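Local coordinates for short-chain type dehydrogenase/reductase (Mycobacterium ulcerans, PDB 3SVT), which probably catalyses an NAD-dependent oxidation or reduction of a substrate not yet established, at residues D71-D76 / T119-V124; G148-A153 / V166-V171; A153-H158 / S191-L196. All coordinates share one frame; numbering follows the deposited sequence.

Contact 1: residues D71-D76 / T119-V124; sequences DITNED and TVDLNV
Asp71 OD1 is gripped twice by Thr73, the residue that meets Asp121 and Leu122 of the facing helix. Thr73 OG1 donates to Asp71 OD1 at 2.6 Å on the syn side. Thr73 N donates to the same oxygen at 2.8 Å on the anti side. Both come from one face of the carboxylate and lie about 30° out of its plane. This pair fixes the rotation of Thr73 and leaves its CB and CG2 for the helix. Thr73 CB lies 3.4 Å from Asp121 OD2, and CG2 rests over the backbone at Leu122 CA. The Thr73 and Asp121 side chains cross at about a right angle. A water donates to Thr73 O and to Asp121 OD1, bridging the segments; Asp121 OD1 is also bonded to Asn125. Beside this polar edge, Ile72 turns its CG1 branch inward (chi1 65°). Its CD1 meets Leu122 CD1 at 3.6 Å, a small apolar patch. The Asp71 bond to Thr73 N makes an Asx turn within a type I beta turn. The turn joins strand 64-69 to helix 75-89 of the Rossmann-type fold and rests on helix 113-140.

Contact 2: residues G148-A153 / V166-V171; sequences GISSIA and VTKSAV
Lys168 reaches from helix 163-182 to the backbone of 149-151, and its outer carbons lie against it. The side chain of Lys168 sets out toward 148-153, and its CG sits beside the backbone N (chi1 -77°). The chain then bends at chi2 (-52°), which lays CD against Ser150. Lys168 CD comes 3.9 Å from Ser150 CA. Beyond it, Lys168 CE lies 3.4 Å from Ile149 O and near Ser150 O. A second bend, at chi4, turns NZ from the line of the chain. Lys168 was deposited in two conformers, so the placing of its outer atoms holds for one of them.

Ser150 packs at the root of the lysine. Its chi1 of 178° turns the hydroxyl to the helix, and Ser150 OG lies 3.6 Å from Lys168 CB. That oxygen is bonded to Asp172, one turn further along the same helix. Ser151 makes a looser approach, with Ser151 CB 4.2 Å from Lys168 CG.

Tyr164, which Ser151 touches, and Lys168 fit the YxxxK signature of short-chain dehydrogenases/reductases. With Ser151 and with Asn123 of helix 113-140, which Lys168 touches, they match the family's Asn-Ser-Tyr-Lys tetrad, so this is probably the active-site region, as in relatives. The contact joins the C-terminal end of strand 144-149 to helix 163-182.

The Ser151 hydroxyl has a backbone partner of its own. Ser151 OG accepts from Ala153 N at 3.0 Å, with a fairly straight N-H...O angle of 163°. This is an N-cap bond at the start of the short, weakly bonded helix 152-155. On helix 163-182, Val166 packs on Ala170 of the second subunit, and Ala170 on Val166 of that subunit.

Contact 3: residues A153-H158 / S191-L196; sequences AASNTH and SIRPGL
Arg193 meets Ala154 and Ser155 by van der Waals contact, and its flat guanidinium carries most of it. Ser155 CB sits over one face of that group, toward its rim. Ser155 CB is 3.3 Å from Arg193 NH1 and 3.6 Å from Arg193 CZ. Ala154 CB comes up beside the start of the group, 3.7 Å from Arg193 NE. Ala154 O also lies on the face covered by Ser155. The arginine chain is extended from CG to NE (chi2 171°, chi3 172°), which carries the guanidinium from the strand to the short helix.

Two side-chain bonds lie within 153-158. Ser155 OG donates to Asn156 OD1 at 2.7 Å, in the carbonyl plane. The same hydroxyl has further partners in Ile152 O and Asn251 ND2. His158 ND1 donates to Asn156 O at 2.7 Å, tilted from both the ring and the carbonyl plane. Together the two bonds link Ser155, Asn156 and His158.

The His158 ring has Ala153 CA 3.4 Å above one face, toward its rim.

The charge of Arg193 is answered outside the two segments: NE forms a salt bridge with Asp172 of helix 163-182. Asp172 also bonds Ser191, so it ties two residues of the strand to that helix. Strand 187-198 lies between strands 144-149 and 249-252 of the parallel sheet, and helix 152-155 packs between its Arg193 and helix 163-182.

Contact 2 is the buried one; contacts 1 and 3 are partly buried. Contacts 2 and 3 share Ala153 and helix 152-155, and their strands, 144-149 and 187-198, are sheet neighbours joined by Ser150 N to Ile192 O. Contact 1 lies on the neighbouring helix: helix 113-140 touches helix 163-182 of contact 2, with Asn123 probably bonded to Thr167. Contacts 1 and 3 do not touch; their nearest atoms are about 9 Å apart. The chemistry follows place. Contact 1 combines a water bridge with an apolar patch, contact 2 is mainly lysine methylenes against backbone, and contact 3 lays a guanidinium on a helix end. All three reach the second subunit.

Contact 1: residues D71-D76 / T119-V124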
ATOM      1  N   ASP B  71     -14.582 -19.912 -23.634  1.00 32.86           N
ATOM      2  CA  ASP B  71     -14.170 -18.536 -23.830  1.00 32.79           C
ATOM      3  C   ASP B  71     -14.737 -17.754 -22.655  1.00 32.29           C
ATOM      4  O   ASP B  71     -15.942 -17.463 -22.600  1.00 31.64           O
ATOM      5  CB  ASP B  71     -14.685 -17.973 -25.154  1.00 34.51           C
ATOM      6  CG  ASP B  71     -14.406 -16.473 -25.311  1.00 34.00           C
ATOM      7  OD1 ASP B  71     -14.071 -15.782 -24.333  1.00 33.30           O
ATOM      8  OD2 ASP B  71     -14.530 -15.973 -26.429  1.00 38.06           O
ATOM      9  N   ILE B  72     -13.857 -17.404 -21.721  1.00 31.85           N
ATOM     10  CA  ILE B  72     -14.277 -16.806 -20.455  1.00 31.25           C
ATOM     11  C   ILE B  72     -14.835 -15.393 -20.602  1.00 30.93           C
ATOM     12  O   ILE B  72     -15.290 -14.845 -19.616  1.00 30.56           O
ATOM     13  CB  ILE B  72     -13.122 -16.770 -19.361  1.00 31.39           C
ATOM     14  CG1 ILE B  72     -11.983 -15.868 -19.800  1.00 31.71           C
ATOM     15  CG2 ILE B  72     -12.589 -18.167 -19.023  1.00 31.34           C
ATOM     16  CD1 ILE B  72     -11.185 -15.324 -18.602  1.00 33.37           C
ATOM     17  N   THR B  73     -14.797 -14.803 -21.804  1.00 31.52           N
ATOM     18  CA  THR B  73     -15.515 -13.546 -22.059  1.00 31.49           C
ATOM     19  C   THR B  73     -17.016 -13.768 -22.290  1.00 32.18           C
ATOM     20  O   THR B  73     -17.795 -12.814 -22.348  1.00 31.28           O
ATOM     21  CB  THR B  73     -14.898 -12.707 -23.221  1.00 32.76           C
ATOM     22  OG1 THR B  73     -15.089 -13.366 -24.492  1.00 32.57           O
ATOM     23  CG2 THR B  73     -13.404 -12.458 -22.972  1.00 31.72           C
ATOM     24  N   ASN B  74     -17.427 -15.030 -22.385  1.00 32.94           N
ATOM     25  CA  ASN B  74     -18.846 -15.385 -22.460  1.00 34.13           C
ATOM     26  C   ASN B  74     -19.247 -16.049 -21.144  1.00 32.87           C
ATOM     27  O   ASN B  74     -18.771 -17.128 -20.827  1.00 32.40           O
ATOM     28  CB  ASN B  74     -19.103 -16.343 -23.634  1.00 35.28           C
ATOM     29  CG  ASN B  74     -18.766 -15.732 -24.988  1.00 39.41           C
ATOM     30  OD1 ASN B  74     -18.740 -14.496 -25.162  1.00 41.67           O
ATOM     31  ND2 ASN B  74     -18.519 -16.602 -25.976  1.00 41.57           N
ATOM     32  N   GLU B  75     -20.114 -15.401 -20.376  1.00 32.53           N
ATOM     33  CA  GLU B  75     -20.434 -15.869 -19.028  1.00 31.80           C
ATOM     34  C   GLU B  75     -21.147 -17.223 -19.011  1.00 32.20           C
ATOM     35  O   GLU B  75     -20.990 -18.010 -18.084  1.00 30.91           O
ATOM     36  CB  GLU B  75     -21.307 -14.833 -18.302  1.00 31.92           C
ATOM     37  CG  GLU B  75     -21.682 -15.209 -16.864  1.00 31.36           C
ATOM     38  CD  GLU B  75     -22.532 -14.162 -16.152  1.00 30.62           C
ATOM     39  OE1 GLU B  75     -22.942 -13.144 -16.775  1.00 30.29           O
ATOM     40  OE2 GLU B  75     -22.807 -14.383 -14.957  1.00 27.85           O
ATOM     41  N   ASP B  76     -21.963 -17.471 -20.021  1.00 33.45           N
ATOM     42  CA  ASP B  76     -22.704 -18.733 -20.109  1.00 34.63           C
ATOM     43  C   ASP B  76     -21.723 -19.896 -20.201  1.00 32.63           C
ATOM     44  O   ASP B  76     -21.924 -20.935 -19.571  1.00 31.98           O
ATOM     45  CB  ASP B  76     -23.666 -18.740 -21.314  1.00 36.77           C
ATOM     46  CG  ASP B  76     -22.966 -18.421 -22.638  1.00 40.98           C
ATOM     47  OD1 ASP B  76     -21.853 -17.813 -22.652  1.00 44.80           O
ATOM     48  OD2 ASP B  76     -23.546 -18.758 -23.684  1.00 48.45           O
ATOM     49  N   THR B 119      -8.703  -6.441 -23.726  1.00 27.44           N
ATOM     50  CA  THR B 119      -8.000  -6.692 -22.451  1.00 26.79           C
ATOM     51  C   THR B 119      -8.876  -6.489 -21.217  1.00 26.09           C
ATOM     52  O   THR B 119      -8.820  -7.291 -20.292  1.00 25.88           O
ATOM     53  CB  THR B 119      -6.739  -5.848 -22.357  1.00 26.57           C
ATOM     54  OG1 THR B 119      -5.978  -6.094 -23.529  1.00 28.02           O
ATOM     55  CG2 THR B 119      -5.892  -6.237 -21.133  1.00 26.84           C
ATOM     56  N   VAL B 120      -9.680  -5.424 -21.193  1.00 25.67           N
ATOM     57  CA  VAL B 120     -10.579  -5.192 -20.072  1.00 25.07           C
ATOM     58  C   VAL B 120     -11.641  -6.306 -19.964  1.00 26.09           C
ATOM     59  O   VAL B 120     -11.954  -6.793 -18.871  1.00 25.13           O
ATOM     60  CB  VAL B 120     -11.256  -3.791 -20.187  1.00 25.78           C
ATOM     61  CG1 VAL B 120     -12.377  -3.661 -19.191  1.00 24.33           C
ATOM     62  CG2 VAL B 120     -10.242  -2.685 -20.014  1.00 22.66           C
ATOM     63  N   ASP B 121     -12.189  -6.709 -21.116  1.00 26.44           N
ATOM     64  CA  ASP B 121     -13.217  -7.712 -21.134  1.00 27.05           C
ATOM     65  C   ASP B 121     -12.633  -9.034 -20.607  1.00 27.01           C
ATOM     66  O   ASP B 121     -13.211  -9.684 -19.750  1.00 25.66           O
ATOM     67  CB  ASP B 121     -13.793  -7.831 -22.540  1.00 27.45           C
ATOM     68  CG  ASP B 121     -15.104  -8.638 -22.596  1.00 28.91           C
ATOM     69  OD1 ASP B 121     -15.950  -8.596 -21.664  1.00 27.03           O
ATOM     70  OD2 ASP B 121     -15.275  -9.303 -23.622  1.00 28.99           O
ATOM     71  N   LEU B 122     -11.461  -9.391 -21.092  1.00 27.57           N
ATOM     72  CA  LEU B 122     -10.830 -10.643 -20.702  1.00 28.57           C
ATOM     73  C   LEU B 122     -10.466 -10.708 -19.225  1.00 28.20           C
ATOM     74  O   LEU B 122     -10.833 -11.670 -18.511  1.00 28.54           O
ATOM     75  CB  LEU B 122      -9.581 -10.867 -21.541  1.00 29.11           C
ATOM     76  CG  LEU B 122      -8.853 -12.183 -21.325  1.00 31.88           C
ATOM     77  CD1 LEU B 122      -9.842 -13.406 -21.343  1.00 33.53           C
ATOM     78  CD2 LEU B 122      -7.770 -12.304 -22.403  1.00 34.22           C
ATOM     79  N   ASN B 123      -9.768  -9.674 -18.757  1.00 27.51           N
ATOM     80  CA  ASN B 123      -9.238  -9.658 -17.408  1.00 27.77           C
ATOM     81  C   ASN B 123     -10.288  -9.297 -16.367  1.00 27.79           C
ATOM     82  O   ASN B 123     -10.439 -10.006 -15.373  1.00 28.86           O
ATOM     83  CB  ASN B 123      -8.046  -8.701 -17.318  1.00 27.71           C
ATOM     84  CG  ASN B 123      -6.811  -9.202 -18.068  1.00 27.49           C
ATOM     85  OD1 ASN B 123      -6.786 -10.294 -18.643  1.00 30.99           O
ATOM     86  ND2 ASN B 123      -5.774  -8.385 -18.071  1.00 32.38           N
ATOM     87  N   VAL B 124     -11.017  -8.207 -16.596  1.00 27.49           N
ATOM     88  CA  VAL B 124     -11.971  -7.707 -15.612  1.00 26.79           C
ATOM     89  C   VAL B 124     -13.284  -8.507 -15.626  1.00 26.14           C
ATOM     90  O   VAL B 124     -13.706  -9.044 -14.614  1.00 25.92           O
ATOM     91  CB  VAL B 124     -12.252  -6.192 -15.808  1.00 26.92           C
ATOM     92  CG1 VAL B 124     -13.113  -5.662 -14.667  1.00 26.24           C
ATOM     93  CG2 VAL B 124     -10.932  -5.406 -15.886  1.00 27.48           C
TER
HETATM   94  O   HOH W   1     -18.001 -10.200 -21.349  1.00 12.08           O

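Contact 2: residues G148-A153 / V166-V171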
ATOM      1  N   GLY B 148      -6.489 -16.036  -7.604  1.00 22.58           N
ATOM      2  CA  GLY B 148      -6.377 -15.277  -8.827  1.00 23.40           C
ATOM      3  C   GLY B 148      -4.937 -14.990  -9.177  1.00 24.53           C
ATOM      4  O   GLY B 148      -4.145 -14.546  -8.325  1.00 24.22           O
ATOM      5  N   ILE B 149      -4.582 -15.222 -10.434  1.00 25.86           N
ATOM      6  CA  ILE B 149      -3.226 -14.887 -10.892  1.00 27.26           C
ATOM      7  C   ILE B 149      -3.186 -13.500 -11.529  1.00 27.50           C
ATOM      8  O   ILE B 149      -3.743 -13.276 -12.601  1.00 27.53           O
ATOM      9  CB  ILE B 149      -2.662 -15.897 -11.881  1.00 28.27           C
ATOM     10  CG1 ILE B 149      -2.774 -17.321 -11.320  1.00 28.99           C
ATOM     11  CG2 ILE B 149      -1.197 -15.523 -12.222  1.00 27.32           C
ATOM     12  CD1 ILE B 149      -1.956 -17.574 -10.080  1.00 30.51           C
ATOM     13  N   SER B 150      -2.507 -12.583 -10.854  1.00 26.80           N
ATOM     14  CA  SER B 150      -2.420 -11.200 -11.281  1.00 27.19           C
ATOM     15  C   SER B 150      -1.078 -10.971 -11.998  1.00 27.26           C
ATOM     16  O   SER B 150      -0.717 -11.755 -12.853  1.00 27.40           O
ATOM     17  CB  SER B 150      -2.619 -10.299 -10.068  1.00 27.10           C
ATOM     18  OG  SER B 150      -2.512  -8.919 -10.380  1.00 28.60           O
ATOM     19  N   SER B 151      -0.362  -9.897 -11.669  1.00 27.43           N
ATOM     20  CA  SER B 151       0.952  -9.609 -12.248  1.00 26.83           C
ATOM     21  C   SER B 151       1.656  -8.515 -11.468  1.00 27.45           C
ATOM     22  O   SER B 151       1.019  -7.653 -10.859  1.00 26.82           O
ATOM     23  CB  SER B 151       0.831  -9.116 -13.690  1.00 27.48           C
ATOM     24  OG  SER B 151       2.106  -8.748 -14.216  1.00 25.55           O
ATOM     25  N   ILE B 152       2.987  -8.531 -11.511  1.00 27.51           N
ATOM     26  CA  ILE B 152       3.754  -7.401 -11.006  1.00 27.73           C
ATOM     27  C   ILE B 152       3.387  -6.076 -11.723  1.00 27.78           C
ATOM     28  O   ILE B 152       3.603  -4.990 -11.183  1.00 28.35           O
ATOM     29  CB  ILE B 152       5.256  -7.655 -11.146  1.00 28.48           C
ATOM     30  CG1 ILE B 152       6.054  -6.548 -10.433  1.00 29.72           C
ATOM     31  CG2 ILE B 152       5.623  -7.773 -12.622  1.00 28.89           C
ATOM     32  CD1 ILE B 152       7.459  -6.976 -10.040  1.00 31.13           C
ATOM     33  N   ALA B 153       2.849  -6.159 -12.935  1.00 27.11           N
ATOM     34  CA  ALA B 153       2.342  -4.986 -13.625  1.00 27.15           C
ATOM     35  C   ALA B 153       1.297  -4.232 -12.794  1.00 26.09           C
ATOM     36  O   ALA B 153       1.171  -3.021 -12.943  1.00 27.09           O
ATOM     37  CB  ALA B 153       1.798  -5.355 -15.015  1.00 26.69           C
ATOM     38  N   VAL B 166      -3.397  -1.955 -15.334  1.00 24.20           N
ATOM     39  CA  VAL B 166      -4.660  -1.322 -14.989  1.00 23.90           C
ATOM     40  C   VAL B 166      -5.682  -2.412 -14.654  1.00 24.17           C
ATOM     41  O   VAL B 166      -6.312  -2.389 -13.586  1.00 23.94           O
ATOM     42  CB  VAL B 166      -5.167  -0.478 -16.173  1.00 24.19           C
ATOM     43  CG1 VAL B 166      -6.592  -0.022 -15.958  1.00 22.65           C
ATOM     44  CG2 VAL B 166      -4.209   0.713 -16.465  1.00 24.18           C
ATOM     45  N   THR B 167      -5.842  -3.384 -15.546  1.00 24.29           N
ATOM     46  CA  THR B 167      -6.864  -4.422 -15.332  1.00 24.73           C
ATOM     47  C   THR B 167      -6.450  -5.379 -14.251  1.00 25.00           C
ATOM     48  O   THR B 167      -7.292  -5.834 -13.490  1.00 25.60           O
ATOM     49  CB  THR B 167      -7.195  -5.238 -16.609  1.00 25.40           C
ATOM     50  OG1 THR B 167      -5.996  -5.813 -17.134  1.00 24.81           O
ATOM     51  CG2 THR B 167      -7.890  -4.353 -17.691  1.00 26.37           C
ATOM     52  N   LYS B 168      -5.168  -5.711 -14.172  1.00 25.50           N
ATOM     53  CA  LYS B 168      -4.717  -6.622 -13.117  0.50 25.83           C
ATOM     54  C   LYS B 168      -4.899  -5.967 -11.731  1.00 25.64           C
ATOM     55  O   LYS B 168      -5.226  -6.652 -10.774  1.00 25.61           O
ATOM     56  CB  LYS B 168      -3.282  -7.109 -13.371  0.50 26.03           C
ATOM     57  CG  LYS B 168      -3.187  -8.202 -14.464  0.50 26.96           C
ATOM     58  CD  LYS B 168      -4.164  -9.375 -14.192  0.50 27.39           C
ATOM     59  CE  LYS B 168      -3.702 -10.712 -14.845  0.50 28.15           C
ATOM     60  NZ  LYS B 168      -3.331 -10.580 -16.285  0.50 28.26           N
ATOM     61  N   SER B 169      -4.723  -4.651 -11.627  1.00 25.97           N
ATOM     62  CA  SER B 169      -5.092  -3.923 -10.387  1.00 26.55           C
ATOM     63  C   SER B 169      -6.573  -4.101 -10.019  1.00 25.51           C
ATOM     64  O   SER B 169      -6.901  -4.283  -8.838  1.00 23.79           O
ATOM     65  CB  SER B 169      -4.804  -2.433 -10.488  1.00 26.83           C
ATOM     66  OG  SER B 169      -3.410  -2.198 -10.517  1.00 32.88           O
ATOM     67  N   ALA B 170      -7.451  -4.065 -11.025  1.00 25.32           N
ATOM     68  CA  ALA B 170      -8.879  -4.290 -10.787  1.00 26.22           C
ATOM     69  C   ALA B 170      -9.121  -5.660 -10.227  1.00 26.39           C
ATOM     70  O   ALA B 170      -9.955  -5.847  -9.327  1.00 26.68           O
ATOM     71  CB  ALA B 170      -9.738  -4.119 -12.073  1.00 25.97           C
ATOM     72  N   VAL B 171      -8.438  -6.627 -10.816  1.00 27.29           N
ATOM     73  CA  VAL B 171      -8.582  -8.023 -10.418  1.00 27.31           C
ATOM     74  C   VAL B 171      -8.103  -8.236  -9.004  1.00 26.68           C
ATOM     75  O   VAL B 171      -8.731  -8.974  -8.246  1.00 25.79           O
ATOM     76  CB  VAL B 171      -7.816  -8.938 -11.372  1.00 28.05           C
ATOM     77  CG1 VAL B 171      -7.620 -10.307 -10.778  1.00 28.22           C
ATOM     78  CG2 VAL B 171      -8.565  -9.006 -12.694  1.00 28.89           C
TER

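Contact 3: residues A153-H158 / S191-L196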
ATOM      1  N   ALA B 153       2.849  -6.159 -12.935  1.00 27.11           N
ATOM      2  CA  ALA B 153       2.342  -4.986 -13.625  1.00 27.15           C
ATOM      3  C   ALA B 153       1.297  -4.232 -12.794  1.00 26.09           C
ATOM      4  O   ALA B 153       1.171  -3.021 -12.943  1.00 27.09           O
ATOM      5  CB  ALA B 153       1.798  -5.355 -15.015  1.00 26.69           C
ATOM      6  N   ALA B 154       0.588  -4.932 -11.901  1.00 25.67           N
ATOM      7  CA  ALA B 154      -0.330  -4.301 -10.952  1.00 25.26           C
ATOM      8  C   ALA B 154       0.368  -3.637  -9.766  1.00 25.55           C
ATOM      9  O   ALA B 154      -0.160  -2.678  -9.225  1.00 26.78           O
ATOM     10  CB  ALA B 154      -1.412  -5.349 -10.412  1.00 24.97           C
ATOM     11  N   SER B 155       1.520  -4.144  -9.328  1.00 24.72           N
ATOM     12  CA  SER B 155       2.168  -3.592  -8.119  1.00 24.94           C
ATOM     13  C   SER B 155       3.162  -2.491  -8.468  1.00 25.13           C
ATOM     14  O   SER B 155       3.400  -1.610  -7.660  1.00 24.77           O
ATOM     15  CB  SER B 155       2.884  -4.674  -7.304  1.00 24.56           C
ATOM     16  OG  SER B 155       3.858  -5.348  -8.078  1.00 25.61           O
ATOM     17  N   ASN B 156       3.727  -2.555  -9.669  1.00 24.73           N
ATOM     18  CA  ASN B 156       4.716  -1.582 -10.123  1.00 25.65           C
ATOM     19  C   ASN B 156       4.357  -1.140 -11.546  1.00 25.95           C
ATOM     20  O   ASN B 156       4.219  -1.984 -12.434  1.00 27.06           O
ATOM     21  CB  ASN B 156       6.137  -2.199 -10.067  1.00 25.25           C
ATOM     22  CG  ASN B 156       6.529  -2.678  -8.651  1.00 27.02           C
ATOM     23  OD1 ASN B 156       5.944  -3.641  -8.118  1.00 23.71           O
ATOM     24  ND2 ASN B 156       7.501  -1.993  -8.036  1.00 23.90           N
ATOM     25  N   THR B 157       4.156   0.161 -11.756  1.00 26.24           N
ATOM     26  CA  THR B 157       3.869   0.692 -13.108  1.00 26.45           C
ATOM     27  C   THR B 157       4.879   0.202 -14.175  1.00 26.75           C
ATOM     28  O   THR B 157       6.111   0.299 -13.990  1.00 26.67           O
ATOM     29  CB  THR B 157       3.870   2.238 -13.136  1.00 26.92           C
ATOM     30  OG1 THR B 157       5.100   2.735 -12.569  1.00 25.36           O
ATOM     31  CG2 THR B 157       2.619   2.802 -12.364  1.00 26.85           C
ATOM     32  N   HIS B 158       4.324  -0.346 -15.261  1.00 26.24           N
ATOM     33  CA  HIS B 158       5.069  -0.799 -16.409  1.00 26.77           C
ATOM     34  C   HIS B 158       4.756   0.211 -17.520  1.00 26.91           C
ATOM     35  O   HIS B 158       3.711   0.110 -18.177  1.00 26.18           O
ATOM     36  CB  HIS B 158       4.623  -2.208 -16.853  1.00 26.73           C
ATOM     37  CG  HIS B 158       5.110  -3.323 -15.977  1.00 26.92           C
ATOM     38  ND1 HIS B 158       5.214  -3.205 -14.605  1.00 26.86           N
ATOM     39  CD2 HIS B 158       5.504  -4.587 -16.280  1.00 26.96           C
ATOM     40  CE1 HIS B 158       5.660  -4.347 -14.105  1.00 27.79           C
ATOM     41  NE2 HIS B 158       5.842  -5.203 -15.098  1.00 24.21           N
ATOM     42  N   SER B 191      -4.830 -13.226  -4.223  1.00 22.23           N
ATOM     43  CA  SER B 191      -4.174 -12.959  -5.508  1.00 22.06           C
ATOM     44  C   SER B 191      -2.669 -13.259  -5.419  1.00 21.57           C
ATOM     45  O   SER B 191      -2.020 -12.974  -4.414  1.00 21.67           O
ATOM     46  CB  SER B 191      -4.382 -11.515  -5.951  1.00 22.53           C
ATOM     47  OG  SER B 191      -3.583 -11.241  -7.094  1.00 24.56           O
ATOM     48  N   ILE B 192      -2.132 -13.840  -6.490  1.00 21.61           N
ATOM     49  CA  ILE B 192      -0.715 -13.943  -6.712  1.00 21.00           C
ATOM     50  C   ILE B 192      -0.287 -13.008  -7.859  1.00 22.75           C
ATOM     51  O   ILE B 192      -0.865 -13.082  -8.944  1.00 22.88           O
ATOM     52  CB  ILE B 192      -0.297 -15.391  -7.070  1.00 21.37           C
ATOM     53  CG1 ILE B 192      -0.735 -16.373  -5.965  1.00 21.56           C
ATOM     54  CG2 ILE B 192       1.199 -15.477  -7.313  1.00 20.40           C
ATOM     55  CD1 ILE B 192      -0.639 -17.803  -6.371  1.00 20.65           C
ATOM     56  N   ARG B 193       0.750 -12.191  -7.637  1.00 21.73           N
ATOM     57  CA  ARG B 193       1.342 -11.362  -8.700  1.00 23.98           C
ATOM     58  C   ARG B 193       2.735 -11.871  -9.077  1.00 24.13           C
ATOM     59  O   ARG B 193       3.702 -11.517  -8.404  1.00 24.85           O
ATOM     60  CB  ARG B 193       1.514  -9.928  -8.199  1.00 23.55           C
ATOM     61  CG  ARG B 193       0.212  -9.124  -7.996  1.00 25.34           C
ATOM     62  CD  ARG B 193       0.633  -7.840  -7.278  1.00 27.70           C
ATOM     63  NE  ARG B 193      -0.378  -6.824  -7.127  1.00 32.26           N
ATOM     64  CZ  ARG B 193      -0.359  -5.888  -6.165  1.00 34.25           C
ATOM     65  NH1 ARG B 193       0.576  -5.862  -5.212  1.00 36.32           N
ATOM     66  NH2 ARG B 193      -1.313  -5.003  -6.136  1.00 36.20           N
ATOM     67  N   PRO B 194       2.844 -12.708 -10.117  1.00 23.69           N
ATOM     68  CA  PRO B 194       4.145 -13.163 -10.566  1.00 23.67           C
ATOM     69  C   PRO B 194       4.959 -12.062 -11.225  1.00 24.25           C
ATOM     70  O   PRO B 194       4.392 -11.152 -11.833  1.00 24.43           O
ATOM     71  CB  PRO B 194       3.821 -14.244 -11.606  1.00 24.29           C
ATOM     72  CG  PRO B 194       2.368 -14.389 -11.651  1.00 24.36           C
ATOM     73  CD  PRO B 194       1.734 -13.322 -10.864  1.00 24.39           C
ATOM     74  N   GLY B 195       6.277 -12.148 -11.115  1.00 23.88           N
ATOM     75  CA  GLY B 195       7.166 -11.240 -11.829  1.00 24.74           C
ATOM     76  C   GLY B 195       7.488 -11.844 -13.196  1.00 25.67           C
ATOM     77  O   GLY B 195       6.613 -12.346 -13.893  1.00 25.41           O
ATOM     78  N   LEU B 196       8.754 -11.839 -13.561  1.00 26.65           N
ATOM     79  CA  LEU B 196       9.169 -12.413 -14.818  1.00 27.76           C
ATOM     80  C   LEU B 196       9.258 -13.906 -14.632  1.00 27.68           C
ATOM     81  O   LEU B 196      10.113 -14.373 -13.904  1.00 27.76           O
ATOM     82  CB  LEU B 196      10.511 -11.836 -15.275  1.00 27.53           C
ATOM     83  CG  LEU B 196      10.932 -12.234 -16.684  1.00 29.01           C
ATOM     84  CD1 LEU B 196       9.890 -11.780 -17.723  1.00 27.34           C
ATOM     85  CD2 LEU B 196      12.339 -11.655 -17.001  1.00 27.24           C
TER